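Local coordinates for nisin biosynthesis protein NisC (Lactococcus lactis subsp. lactis, PDB 2G0D) that catalyses the zinc-dependent cyclisation of the nisin precursor, adding cysteine thiols to dehydrated residues to form thioether rings, at residues Q14-T19 and D61-Y66; L44-N49 and N391-R396; L90-L95 and N104-L109; G283-Y288 and I331-L336. One frame throughout, in Å; residues are numbered along the deposited sequence.

Contact 1: residues Q14-T19 and D61-Y66; sequences QWDERT and DNYIEY
D16 of helix 3-20 is met twice by helix 53-74, first through N62 and then through Y63. N62 acts at one remove: a water accepts from its ND2 and donates to D16 OD1. Y63 makes the direct bond. Its OH donates to D16 OD1 over 2.9 Å, coming from above the carboxylate plane. The two side chains cross at about a right angle. D16 OD2 is taken up by a salt bridge to K59. The hydroxyl end of Y63 also packs on the aliphatic base of W15, with W15 CB 3.8 Å from Y63 CZ. Both helices belong to the outer ring of an alpha toroid. Segments 14-19 and 61-66 run roughly parallel, their axes 29° apart, and L37 of helix 37-45 touches W15, Y63 and Y66. With CG anti to the backbone N (chi1 179°), the Y66 ring points toward helix 3-20, and T19 lies over one face. T19 CG2 makes a CH-pi contact 3.5 Å from the centroid of the Y66 ring, almost on the normal. Y66 OH is hydrogen-bonded to K70.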
loop_
_atom_site.group_PDB
_atom_site.type_symbol
_atom_site.label_atom_id
_atom_site.label_comp_id
_atom_site.label_asym_id
_atom_site.label_seq_id
_atom_site.Cartn_x
_atom_site.Cartn_y
_atom_site.Cartn_z
ATOM N N GLN A 14 16.311 9.811 -17.621
ATOM C CA GLN A 14 15.918 10.820 -16.651
ATOM C C GLN A 14 16.661 10.615 -15.326
ATOM O O GLN A 14 17.178 11.575 -14.722
ATOM C CB GLN A 14 14.395 10.798 -16.439
ATOM C CG GLN A 14 13.616 11.221 -17.695
ATOM C CD GLN A 14 12.107 11.262 -17.496
ATOM O OE1 GLN A 14 11.599 12.000 -16.643
ATOM N NE2 GLN A 14 11.379 10.479 -18.299
ATOM N N TRP A 15 16.758 9.362 -14.900
ATOM C CA TRP A 15 17.407 9.072 -13.637
ATOM C C TRP A 15 18.923 9.037 -13.702
ATOM O O TRP A 15 19.575 9.310 -12.710
ATOM C CB TRP A 15 16.800 7.823 -12.975
ATOM C CG TRP A 15 15.483 8.160 -12.377
ATOM C CD1 TRP A 15 14.251 7.926 -12.916
ATOM C CD2 TRP A 15 15.262 8.862 -11.149
ATOM N NE1 TRP A 15 13.274 8.414 -12.086
ATOM C CE2 TRP A 15 13.869 8.993 -10.990
ATOM C CE3 TRP A 15 16.116 9.397 -10.161
ATOM C CZ2 TRP A 15 13.293 9.633 -9.872
ATOM C CZ3 TRP A 15 15.543 10.023 -9.049
ATOM C CH2 TRP A 15 14.145 10.132 -8.916
ATOM N N ASP A 16 19.485 8.705 -14.858
ATOM C CA ASP A 16 20.927 8.852 -15.057
ATOM C C ASP A 16 21.375 10.320 -14.928
ATOM O O ASP A 16 22.411 10.607 -14.328
ATOM C CB ASP A 16 21.363 8.255 -16.401
ATOM C CG ASP A 16 21.396 6.736 -16.380
ATOM O OD1 ASP A 16 21.115 6.148 -15.321
ATOM O OD2 ASP A 16 21.708 6.118 -17.417
ATOM N N GLU A 17 20.566 11.235 -15.460
ATOM C CA GLU A 17 20.825 12.670 -15.372
ATOM C C GLU A 17 20.667 13.198 -13.938
ATOM O O GLU A 17 21.544 13.921 -13.433
ATOM C CB GLU A 17 19.918 13.428 -16.349
ATOM C CG GLU A 17 20.210 14.932 -16.493
ATOM C CD GLU A 17 21.687 15.260 -16.770
ATOM O OE1 GLU A 17 22.436 14.394 -17.272
ATOM O OE2 GLU A 17 22.098 16.400 -16.479
ATOM N N ARG A 18 19.564 12.823 -13.292
ATOM C CA ARG A 18 19.273 13.235 -11.915
ATOM C C ARG A 18 20.335 12.804 -10.908
ATOM O O ARG A 18 20.675 13.573 -10.018
ATOM C CB ARG A 18 17.893 12.739 -11.463
ATOM C CG ARG A 18 16.741 13.653 -11.875
ATOM C CD ARG A 18 15.392 13.177 -11.329
ATOM N NE ARG A 18 15.196 13.528 -9.922
ATOM C CZ ARG A 18 14.011 13.594 -9.310
ATOM N NH1 ARG A 18 12.881 13.338 -9.976
ATOM N NH2 ARG A 18 13.954 13.927 -8.022
ATOM N N THR A 19 20.842 11.578 -11.044
ATOM C CA THR A 19 21.886 11.059 -10.155
ATOM C C THR A 19 23.279 11.673 -10.415
ATOM O O THR A 19 24.125 11.727 -9.515
ATOM C CB THR A 19 21.981 9.529 -10.211
ATOM O OG1 THR A 19 22.096 9.100 -11.573
ATOM C CG2 THR A 19 20.746 8.893 -9.563
ATOM N N ASP A 61 22.189 -1.272 -9.767
ATOM C CA ASP A 61 23.355 -1.204 -8.892
ATOM C C ASP A 61 23.906 0.216 -8.812
ATOM O O ASP A 61 24.301 0.660 -7.739
ATOM C CB ASP A 61 24.410 -2.228 -9.299
ATOM C CG ASP A 61 23.984 -3.666 -8.976
ATOM O OD1 ASP A 61 23.313 -3.883 -7.946
ATOM O OD2 ASP A 61 24.332 -4.585 -9.747
ATOM N N ASN A 62 23.873 0.937 -9.932
ATOM C CA ASN A 62 24.181 2.357 -9.939
ATOM C C ASN A 62 23.296 3.114 -8.960
ATOM O O ASN A 62 23.786 3.884 -8.131
ATOM C CB ASN A 62 24.007 2.944 -11.350
ATOM C CG ASN A 62 25.135 2.564 -12.282
ATOM O OD1 ASN A 62 26.176 2.064 -11.836
ATOM N ND2 ASN A 62 24.939 2.788 -13.591
ATOM N N TYR A 63 21.981 2.897 -9.072
ATOM C CA TYR A 63 21.026 3.633 -8.266
ATOM C C TYR A 63 21.144 3.225 -6.793
ATOM O O TYR A 63 20.948 4.056 -5.907
ATOM C CB TYR A 63 19.593 3.428 -8.792
ATOM C CG TYR A 63 19.364 3.867 -10.228
ATOM C CD1 TYR A 63 20.196 4.817 -10.843
ATOM C CD2 TYR A 63 18.298 3.354 -10.964
ATOM C CE1 TYR A 63 19.980 5.234 -12.157
ATOM C CE2 TYR A 63 18.060 3.766 -12.265
ATOM C CZ TYR A 63 18.908 4.705 -12.864
ATOM O OH TYR A 63 18.678 5.099 -14.162
ATOM N N ILE A 64 21.465 1.953 -6.540
ATOM C CA ILE A 64 21.693 1.482 -5.176
ATOM C C ILE A 64 22.938 2.142 -4.561
ATOM O O ILE A 64 22.878 2.694 -3.457
ATOM C CB ILE A 64 21.796 -0.066 -5.096
ATOM C CG1 ILE A 64 20.427 -0.726 -5.344
ATOM C CG2 ILE A 64 22.292 -0.495 -3.733
ATOM C CD1 ILE A 64 20.522 -2.183 -5.669
ATOM N N GLU A 65 24.065 2.093 -5.268
ATOM C CA GLU A 65 25.256 2.761 -4.772
ATOM C C GLU A 65 24.986 4.249 -4.557
ATOM O O GLU A 65 25.387 4.816 -3.533
ATOM C CB GLU A 65 26.482 2.505 -5.658
ATOM C CG GLU A 65 27.150 1.126 -5.408
ATOM C CD GLU A 65 27.410 0.797 -3.915
ATOM O OE1 GLU A 65 28.440 1.274 -3.338
ATOM O OE2 GLU A 65 26.591 0.032 -3.321
ATOM N N TYR A 66 24.259 4.864 -5.486
ATOM C CA TYR A 66 23.852 6.258 -5.323
ATOM C C TYR A 66 22.996 6.446 -4.072
ATOM O O TYR A 66 23.128 7.452 -3.390
ATOM C CB TYR A 66 23.112 6.752 -6.558
ATOM C CG TYR A 66 22.637 8.177 -6.486
ATOM C CD1 TYR A 66 23.452 9.220 -6.920
ATOM C CD2 TYR A 66 21.361 8.488 -6.008
ATOM C CE1 TYR A 66 23.020 10.545 -6.866
ATOM C CE2 TYR A 66 20.901 9.798 -5.964
ATOM C CZ TYR A 66 21.747 10.834 -6.396
ATOM O OH TYR A 66 21.327 12.152 -6.367
HETATM O O HOH W 1 23.034 4.674 -14.154
#

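Contact 2: residues L44-N49 and N391-R396; sequences LAELKN and NFTYWR
E46 holds CG anti to its own carbonyl carbon (chi1 -78°), and a bend at chi2 (-59°) turns CD toward F392 and T393. The carboxylate then receives the loop that follows helix 376-387. F392 N donates to E46 OE1 over 2.9 Å on the syn side. T393 grips E46 OE2 twice from the same face of the carboxylate: T393 OG1 donates over 2.6 Å on the anti side, and T393 N, at 2.8 Å from OE2, comes from above the plane. T393 OG1 also accepts from W395 N at 3.2 Å, an ST turn. The edge of the indole reaches E46 as well, W395 CD1 lying 3.3 Å from OE2. Apolar contacts flank this centre. K48 CB sits over the face of F392, 3.8 Å from the ring centroid, in a CH-pi contact. A45 CB and T393 CG2 are tightly packed at 3.4 Å. E46 is buried, and K385 adds a salt bridge to OE1. Three donors plus a lysine would favour the ionised carboxylate.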
loop_
_atom_site.group_PDB
_atom_site.type_symbol
_atom_site.label_atom_id
_atom_site.label_comp_id
_atom_site.label_asym_id
_atom_site.label_seq_id
_atom_site.Cartn_x
_atom_site.Cartn_y
_atom_site.Cartn_z
ATOM N N LEU A 44 12.540 -1.804 -12.931
ATOM C CA LEU A 44 13.633 -2.347 -13.755
ATOM C C LEU A 44 13.929 -3.796 -13.394
ATOM O O LEU A 44 14.237 -4.611 -14.265
ATOM C CB LEU A 44 14.913 -1.510 -13.582
ATOM C CG LEU A 44 15.046 -0.121 -14.220
ATOM C CD1 LEU A 44 16.365 0.548 -13.806
ATOM C CD2 LEU A 44 14.965 -0.183 -15.724
ATOM N N ALA A 45 13.829 -4.094 -12.094
ATOM C CA ALA A 45 14.145 -5.413 -11.565
ATOM C C ALA A 45 13.166 -6.437 -12.065
ATOM O O ALA A 45 13.524 -7.576 -12.305
ATOM C CB ALA A 45 14.176 -5.388 -10.047
ATOM N N GLU A 46 11.921 -6.013 -12.226
ATOM C CA GLU A 46 10.872 -6.844 -12.787
ATOM C C GLU A 46 11.003 -7.124 -14.282
ATOM O O GLU A 46 10.160 -7.808 -14.864
ATOM C CB GLU A 46 9.520 -6.196 -12.540
ATOM C CG GLU A 46 9.011 -6.377 -11.144
ATOM C CD GLU A 46 8.847 -7.832 -10.715
ATOM O OE1 GLU A 46 9.018 -8.746 -11.561
ATOM O OE2 GLU A 46 8.554 -8.043 -9.508
ATOM N N LEU A 47 12.039 -6.588 -14.905
ATOM C CA LEU A 47 12.216 -6.727 -16.343
ATOM C C LEU A 47 13.348 -7.693 -16.656
ATOM O O LEU A 47 13.847 -7.713 -17.777
ATOM C CB LEU A 47 12.486 -5.363 -16.970
ATOM C CG LEU A 47 11.396 -4.297 -16.847
ATOM C CD1 LEU A 47 11.862 -3.041 -17.582
ATOM C CD2 LEU A 47 10.091 -4.802 -17.442
ATOM N N LYS A 48 13.712 -8.511 -15.665
ATOM C CA LYS A 48 14.851 -9.425 -15.742
ATOM C C LYS A 48 14.783 -10.432 -16.900
ATOM O O LYS A 48 15.815 -10.756 -17.503
ATOM C CB LYS A 48 15.073 -10.151 -14.403
ATOM C CG LYS A 48 16.238 -11.130 -14.438
ATOM C CD LYS A 48 16.676 -11.589 -13.051
ATOM C CE LYS A 48 17.874 -12.551 -13.203
ATOM N NZ LYS A 48 18.485 -13.012 -11.911
ATOM N N ASN A 49 13.580 -10.923 -17.212
ATOM C CA ASN A 49 13.433 -11.788 -18.380
ATOM C C ASN A 49 13.782 -11.082 -19.692
ATOM O O ASN A 49 14.133 -11.759 -20.654
ATOM C CB ASN A 49 12.030 -12.424 -18.466
ATOM C CG ASN A 49 10.931 -11.399 -18.614
ATOM O OD1 ASN A 49 10.779 -10.524 -17.761
ATOM N ND2 ASN A 49 10.154 -11.497 -19.696
ATOM N N ASN A 391 6.942 -12.642 -10.546
ATOM C CA ASN A 391 7.446 -11.441 -9.874
ATOM C C ASN A 391 8.817 -11.703 -9.347
ATOM O O ASN A 391 8.999 -12.557 -8.469
ATOM C CB ASN A 391 6.532 -10.984 -8.717
ATOM C CG ASN A 391 5.291 -10.277 -9.204
ATOM O OD1 ASN A 391 4.952 -9.214 -8.699
ATOM N ND2 ASN A 391 4.631 -10.836 -10.225
ATOM N N PHE A 392 9.780 -10.974 -9.898
ATOM C CA PHE A 392 11.147 -11.023 -9.429
ATOM C C PHE A 392 11.324 -10.251 -8.097
ATOM O O PHE A 392 12.270 -10.516 -7.358
ATOM C CB PHE A 392 12.074 -10.453 -10.505
ATOM C CG PHE A 392 12.048 -11.228 -11.798
ATOM C CD1 PHE A 392 12.696 -12.464 -11.899
ATOM C CD2 PHE A 392 11.365 -10.731 -12.914
ATOM C CE1 PHE A 392 12.664 -13.192 -13.098
ATOM C CE2 PHE A 392 11.328 -11.439 -14.113
ATOM C CZ PHE A 392 11.977 -12.678 -14.210
ATOM N N THR A 393 10.395 -9.329 -7.795
ATOM C CA THR A 393 10.539 -8.430 -6.648
ATOM C C THR A 393 9.349 -8.563 -5.726
ATOM O O THR A 393 8.369 -9.222 -6.074
ATOM C CB THR A 393 10.586 -6.929 -7.087
ATOM O OG1 THR A 393 9.298 -6.523 -7.572
ATOM C CG2 THR A 393 11.637 -6.681 -8.187
ATOM N N TYR A 394 9.404 -7.869 -4.582
ATOM C CA TYR A 394 8.255 -7.806 -3.676
ATOM C C TYR A 394 7.457 -6.517 -3.804
ATOM O O TYR A 394 6.842 -6.069 -2.828
ATOM C CB TYR A 394 8.686 -8.053 -2.205
ATOM C CG TYR A 394 9.318 -9.414 -1.976
ATOM C CD1 TYR A 394 8.548 -10.506 -1.588
ATOM C CD2 TYR A 394 10.680 -9.607 -2.185
ATOM C CE1 TYR A 394 9.131 -11.783 -1.393
ATOM C CE2 TYR A 394 11.281 -10.860 -2.018
ATOM C CZ TYR A 394 10.503 -11.940 -1.617
ATOM O OH TYR A 394 11.128 -13.161 -1.421
ATOM N N TRP A 395 7.450 -5.908 -4.984
ATOM C CA TRP A 395 6.783 -4.599 -5.163
ATOM C C TRP A 395 5.337 -4.562 -4.686
ATOM O O TRP A 395 4.883 -3.543 -4.150
ATOM C CB TRP A 395 6.837 -4.106 -6.621
ATOM C CG TRP A 395 5.970 -4.860 -7.621
ATOM C CD1 TRP A 395 6.254 -6.078 -8.209
ATOM C CD2 TRP A 395 4.727 -4.418 -8.202
ATOM N NE1 TRP A 395 5.262 -6.409 -9.096
ATOM C CE2 TRP A 395 4.315 -5.420 -9.114
ATOM C CE3 TRP A 395 3.919 -3.269 -8.040
ATOM C CZ2 TRP A 395 3.127 -5.319 -9.864
ATOM C CZ3 TRP A 395 2.743 -3.168 -8.790
ATOM C CH2 TRP A 395 2.353 -4.195 -9.683
ATOM N N ARG A 396 4.614 -5.661 -4.897
ATOM C CA ARG A 396 3.184 -5.769 -4.516
ATOM C C ARG A 396 2.883 -5.587 -3.036
ATOM O O ARG A 396 1.770 -5.175 -2.668
ATOM C CB ARG A 396 2.599 -7.118 -4.992
ATOM C CG ARG A 396 2.197 -7.108 -6.454
ATOM C CD ARG A 396 1.877 -8.540 -7.000
ATOM N NE ARG A 396 1.502 -8.466 -8.426
ATOM C CZ ARG A 396 1.466 -9.484 -9.288
ATOM N NH1 ARG A 396 1.116 -9.224 -10.551
ATOM N NH2 ARG A 396 1.782 -10.745 -8.922
#

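Contact 3: residues L90-L95 and N104-L109; sequences LSILHL and NLLDSL
N104 O is gripped twice from within the helix whose residues L105 and L106 meet I92. S108 OG donates to N104 O over 3.1 Å and S108 N over 3.2 Å, from opposite faces of the carbonyl plane. The contact with residues 90-95 is itself wholly apolar. I92 takes part in three of the four residue contacts. Its CG1 lies between the backbone N and the carbonyl carbon (chi1 69°), which sets that carbon against L106. Its CD1 presses on L105 CD2 at 3.5 Å, tighter than usual van der Waals contact, and the two side chains cross at about a right angle. L106 takes another line, sliding past I92 in the opposite direction, with L106 CD2 3.7 Å from I92 CG1. The other branch of L106 turns to the next residue, its CD1 lying 3.9 Å from L93 CA. L109 CD1 is a looser neighbour, 4.4 Å from I92 CD1. Helix 85-92 and helix 100-122 are consecutive, an inner and outer pair of the alpha toroid. I64 of helix 53-74 touches both I92 and L105, while A89 of helix 85-92 packs on L106 and L109.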
loop_
_atom_site.group_PDB
_atom_site.type_symbol
_atom_site.label_atom_id
_atom_site.label_comp_id
_atom_site.label_asym_id
_atom_site.label_seq_id
_atom_site.Cartn_x
_atom_site.Cartn_y
_atom_site.Cartn_z
ATOM N N LEU A 90 12.462 -2.699 0.815
ATOM C CA LEU A 90 11.586 -3.463 -0.072
ATOM C C LEU A 90 12.118 -3.492 -1.502
ATOM O O LEU A 90 12.087 -4.558 -2.166
ATOM C CB LEU A 90 10.142 -2.900 -0.085
ATOM C CG LEU A 90 9.097 -3.722 -0.878
ATOM C CD1 LEU A 90 8.818 -5.028 -0.174
ATOM C CD2 LEU A 90 7.838 -2.926 -1.061
ATOM N N SER A 91 12.614 -2.337 -1.982
ATOM C CA SER A 91 13.046 -2.217 -3.375
ATOM C C SER A 91 14.249 -3.126 -3.739
ATOM O O SER A 91 14.449 -3.475 -4.930
ATOM C CB SER A 91 13.295 -0.756 -3.749
ATOM O OG SER A 91 14.513 -0.243 -3.202
ATOM N N ILE A 92 15.027 -3.545 -2.722
ATOM C CA ILE A 92 16.194 -4.414 -2.964
ATOM C C ILE A 92 16.110 -5.786 -2.280
ATOM O O ILE A 92 17.027 -6.600 -2.368
ATOM C CB ILE A 92 17.536 -3.717 -2.571
ATOM C CG1 ILE A 92 17.627 -3.542 -1.043
ATOM C CG2 ILE A 92 17.697 -2.367 -3.291
ATOM C CD1 ILE A 92 18.928 -2.889 -0.567
ATOM N N LEU A 93 15.019 -6.039 -1.580
ATOM C CA LEU A 93 14.885 -7.270 -0.775
ATOM C C LEU A 93 15.200 -8.563 -1.564
ATOM O O LEU A 93 15.894 -9.444 -1.047
ATOM C CB LEU A 93 13.492 -7.346 -0.116
ATOM C CG LEU A 93 13.256 -8.562 0.785
ATOM C CD1 LEU A 93 14.265 -8.621 1.934
ATOM C CD2 LEU A 93 11.857 -8.556 1.323
ATOM N N HIS A 94 14.725 -8.657 -2.810
ATOM C CA HIS A 94 14.965 -9.845 -3.682
ATOM C C HIS A 94 16.440 -10.109 -4.011
ATOM O O HIS A 94 16.794 -11.191 -4.472
ATOM C CB HIS A 94 14.224 -9.680 -4.992
ATOM C CG HIS A 94 14.695 -8.507 -5.781
ATOM N ND1 HIS A 94 14.378 -7.216 -5.430
ATOM C CD2 HIS A 94 15.480 -8.426 -6.880
ATOM C CE1 HIS A 94 14.941 -6.384 -6.285
ATOM N NE2 HIS A 94 15.623 -7.092 -7.170
ATOM N N LEU A 95 17.292 -9.131 -3.735
ATOM C CA LEU A 95 18.717 -9.235 -4.012
ATOM C C LEU A 95 19.539 -9.703 -2.798
ATOM O O LEU A 95 20.746 -9.915 -2.920
ATOM C CB LEU A 95 19.228 -7.896 -4.495
ATOM C CG LEU A 95 18.745 -7.392 -5.871
ATOM C CD1 LEU A 95 19.091 -5.916 -6.072
ATOM C CD2 LEU A 95 19.348 -8.230 -6.992
ATOM N N ASN A 104 24.211 -6.771 3.544
ATOM C CA ASN A 104 24.764 -5.797 4.488
ATOM C C ASN A 104 23.896 -4.555 4.562
ATOM O O ASN A 104 23.559 -4.103 5.644
ATOM C CB ASN A 104 26.212 -5.415 4.137
ATOM C CG ASN A 104 27.225 -6.465 4.580
ATOM O OD1 ASN A 104 26.895 -7.424 5.295
ATOM N ND2 ASN A 104 28.471 -6.289 4.152
ATOM N N LEU A 105 23.505 -4.032 3.401
ATOM C CA LEU A 105 22.604 -2.886 3.337
ATOM C C LEU A 105 21.242 -3.179 3.971
ATOM O O LEU A 105 20.730 -2.367 4.733
ATOM C CB LEU A 105 22.439 -2.407 1.888
ATOM C CG LEU A 105 21.577 -1.158 1.633
ATOM C CD1 LEU A 105 22.023 0.053 2.525
ATOM C CD2 LEU A 105 21.588 -0.779 0.157
ATOM N N LEU A 106 20.654 -4.331 3.657
ATOM C CA LEU A 106 19.331 -4.695 4.200
ATOM C C LEU A 106 19.350 -4.813 5.743
ATOM O O LEU A 106 18.435 -4.336 6.405
ATOM C CB LEU A 106 18.805 -5.984 3.550
ATOM C CG LEU A 106 18.273 -5.823 2.107
ATOM C CD1 LEU A 106 18.212 -7.150 1.336
ATOM C CD2 LEU A 106 16.878 -5.179 2.140
ATOM N N ASP A 107 20.403 -5.429 6.291
ATOM C CA ASP A 107 20.593 -5.543 7.746
ATOM C C ASP A 107 20.641 -4.189 8.453
ATOM O O ASP A 107 20.003 -4.010 9.487
ATOM C CB ASP A 107 21.858 -6.358 8.076
ATOM C CG ASP A 107 21.693 -7.840 7.785
ATOM O OD1 ASP A 107 20.537 -8.301 7.597
ATOM O OD2 ASP A 107 22.716 -8.550 7.731
ATOM N N SER A 108 21.391 -3.247 7.880
ATOM C CA SER A 108 21.434 -1.863 8.360
ATOM C C SER A 108 20.064 -1.225 8.344
ATOM O O SER A 108 19.637 -0.606 9.324
ATOM C CB SER A 108 22.356 -1.017 7.492
ATOM O OG SER A 108 23.630 -1.600 7.459
ATOM N N LEU A 109 19.391 -1.356 7.213
ATOM C CA LEU A 109 18.038 -0.815 7.073
ATOM C C LEU A 109 17.108 -1.395 8.127
ATOM O O LEU A 109 16.391 -0.660 8.774
ATOM C CB LEU A 109 17.503 -1.026 5.650
ATOM C CG LEU A 109 18.202 -0.193 4.574
ATOM C CD1 LEU A 109 17.922 -0.744 3.198
ATOM C CD2 LEU A 109 17.821 1.284 4.675
#

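Contact 4: residues G283-Y288 and I331-L336; sequences GISLLY and IEICSL
Two inner helices of the alpha toroid, 281-294 and 327-341, meet here through L286, I333 and L336. Segments 283-288 and 331-336 run nearly parallel, 19° apart, their axes 10.7 Å from each other at closest. No hydrogen bond crosses between the segments. L286 has CG anti to the carbonyl carbon (chi1 -67°), which sends CG toward helix 327-341. L286 CD2 lies 3.8 Å from L336 CD2. The same L286 CD2 lies 4.0 Å from I333 CG2. In both pairs the side chains cross at a slant. The two branches of I333 part company: CG2 also borders S285 OG at 4.1 Å, while CD1 reaches toward G283 N at 4.3 Å. S285 OG has its polar partner in its own helix, at P282 O. All five touching residues are buried. G283 is about 10 Å from the zinc ion, which is bound by C278, C324 and H325. These ligands come just before the two helices in sequence, so the pair stands beside the metal site of the LanC-type toroid.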
loop_
_atom_site.group_PDB
_atom_site.type_symbol
_atom_site.label_atom_id
_atom_site.label_comp_id
_atom_site.label_asym_id
_atom_site.label_seq_id
_atom_site.Cartn_x
_atom_site.Cartn_y
_atom_site.Cartn_z
ATOM N N GLY A 283 -9.888 -0.617 -2.574
ATOM C CA GLY A 283 -9.017 -0.886 -1.415
ATOM C C GLY A 283 -9.750 -1.555 -0.266
ATOM O O GLY A 283 -9.225 -2.456 0.373
ATOM N N ILE A 284 -10.969 -1.094 0.007
ATOM C CA ILE A 284 -11.819 -1.693 1.044
ATOM C C ILE A 284 -12.087 -3.180 0.748
ATOM O O ILE A 284 -12.153 -3.981 1.676
ATOM C CB ILE A 284 -13.129 -0.867 1.238
ATOM C CG1 ILE A 284 -12.817 0.481 1.913
ATOM C CG2 ILE A 284 -14.206 -1.665 2.004
ATOM C CD1 ILE A 284 -13.857 1.555 1.649
ATOM N N SER A 285 -12.199 -3.562 -0.529
ATOM C CA SER A 285 -12.442 -4.978 -0.876
ATOM C C SER A 285 -11.317 -5.886 -0.387
ATOM O O SER A 285 -11.547 -7.059 -0.127
ATOM C CB SER A 285 -12.651 -5.179 -2.381
ATOM O OG SER A 285 -11.443 -5.043 -3.144
ATOM N N LEU A 286 -10.101 -5.347 -0.284
ATOM C CA LEU A 286 -8.952 -6.108 0.253
ATOM C C LEU A 286 -9.165 -6.492 1.729
ATOM O O LEU A 286 -8.885 -7.617 2.138
ATOM C CB LEU A 286 -7.630 -5.329 0.054
ATOM C CG LEU A 286 -7.163 -5.137 -1.408
ATOM C CD1 LEU A 286 -5.942 -4.186 -1.529
ATOM C CD2 LEU A 286 -6.852 -6.469 -1.996
ATOM N N LEU A 287 -9.676 -5.564 2.525
ATOM C CA LEU A 287 -10.044 -5.881 3.914
ATOM C C LEU A 287 -10.969 -7.107 3.986
ATOM O O LEU A 287 -10.744 -7.999 4.786
ATOM C CB LEU A 287 -10.724 -4.675 4.597
ATOM C CG LEU A 287 -11.305 -4.954 5.997
ATOM C CD1 LEU A 287 -10.194 -5.256 7.036
ATOM C CD2 LEU A 287 -12.162 -3.785 6.469
ATOM N N TYR A 288 -11.992 -7.154 3.141
ATOM C CA TYR A 288 -12.988 -8.204 3.239
ATOM C C TYR A 288 -12.381 -9.526 2.739
ATOM O O TYR A 288 -12.659 -10.610 3.272
ATOM C CB TYR A 288 -14.232 -7.828 2.430
ATOM C CG TYR A 288 -15.204 -6.881 3.137
ATOM C CD1 TYR A 288 -16.337 -7.389 3.793
ATOM C CD2 TYR A 288 -15.000 -5.492 3.154
ATOM C CE1 TYR A 288 -17.245 -6.549 4.457
ATOM C CE2 TYR A 288 -15.918 -4.634 3.812
ATOM C CZ TYR A 288 -17.043 -5.180 4.449
ATOM O OH TYR A 288 -17.963 -4.378 5.101
ATOM N N ILE A 331 -6.982 -2.388 -11.467
ATOM C CA ILE A 331 -6.587 -3.550 -12.233
ATOM C C ILE A 331 -5.683 -4.512 -11.431
ATOM O O ILE A 331 -5.894 -5.726 -11.425
ATOM C CB ILE A 331 -5.971 -3.098 -13.611
ATOM C CG1 ILE A 331 -7.077 -2.529 -14.516
ATOM C CG2 ILE A 331 -5.252 -4.237 -14.342
ATOM C CD1 ILE A 331 -8.177 -3.552 -14.986
ATOM N N GLU A 332 -4.692 -3.975 -10.740
ATOM C CA GLU A 332 -3.787 -4.812 -9.982
ATOM C C GLU A 332 -4.444 -5.532 -8.804
ATOM O O GLU A 332 -4.028 -6.651 -8.422
ATOM C CB GLU A 332 -2.558 -4.022 -9.504
ATOM C CG GLU A 332 -1.460 -4.973 -9.012
ATOM C CD GLU A 332 -0.773 -5.743 -10.145
ATOM O OE1 GLU A 332 -0.876 -5.288 -11.305
ATOM O OE2 GLU A 332 -0.105 -6.786 -9.885
ATOM N N ILE A 333 -5.418 -4.854 -8.196
ATOM C CA ILE A 333 -6.265 -5.486 -7.193
ATOM C C ILE A 333 -7.081 -6.655 -7.777
ATOM O O ILE A 333 -7.146 -7.722 -7.156
ATOM C CB ILE A 333 -7.191 -4.458 -6.525
ATOM C CG1 ILE A 333 -6.361 -3.425 -5.754
ATOM C CG2 ILE A 333 -8.154 -5.173 -5.574
ATOM C CD1 ILE A 333 -7.083 -2.085 -5.535
ATOM N N CYS A 334 -7.694 -6.462 -8.957
ATOM C CA CYS A 334 -8.394 -7.558 -9.641
ATOM C C CYS A 334 -7.455 -8.726 -9.921
ATOM O O CYS A 334 -7.846 -9.887 -9.833
ATOM C CB CYS A 334 -8.977 -7.101 -10.977
ATOM S SG CYS A 334 -10.251 -5.830 -10.855
ATOM N N SER A 335 -6.224 -8.417 -10.292
ATOM C CA SER A 335 -5.284 -9.452 -10.636
ATOM C C SER A 335 -4.923 -10.261 -9.365
ATOM O O SER A 335 -4.729 -11.492 -9.419
ATOM C CB SER A 335 -4.056 -8.818 -11.279
ATOM O OG SER A 335 -3.143 -9.810 -11.663
ATOM N N LEU A 336 -4.846 -9.561 -8.237
ATOM C CA LEU A 336 -4.649 -10.228 -6.958
ATOM C C LEU A 336 -5.834 -11.117 -6.552
ATOM O O LEU A 336 -5.622 -12.270 -6.173
ATOM C CB LEU A 336 -4.262 -9.257 -5.824
ATOM C CG LEU A 336 -4.243 -10.130 -4.571
ATOM C CD1 LEU A 336 -2.859 -10.710 -4.250
ATOM C CD2 LEU A 336 -4.878 -9.465 -3.386
#

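Overall arrangement
Contacts 1, 2 and 3 cluster on one side of the toroid, with centres 15 to 18 Å apart. Contact 1 joins two outer helices, and contact 3 an inner helix to the next outer one. I64 on helix 53-74 links the two by packing on I92, L95 and L105. Along the chain, contacts 1 and 2 cross, their segments alternating, whereas contacts 1, 3 and 4 follow in series. Contact 2 closes a long loop that holds contacts 3 and 4. Contact 4, beside the zinc site, lies about 33 Å from contact 1 between centres. Contact 2 thus brings the N-terminal part of the ring against the C-terminal loop, whose R396 reaches contact 4 by a salt bridge to E332.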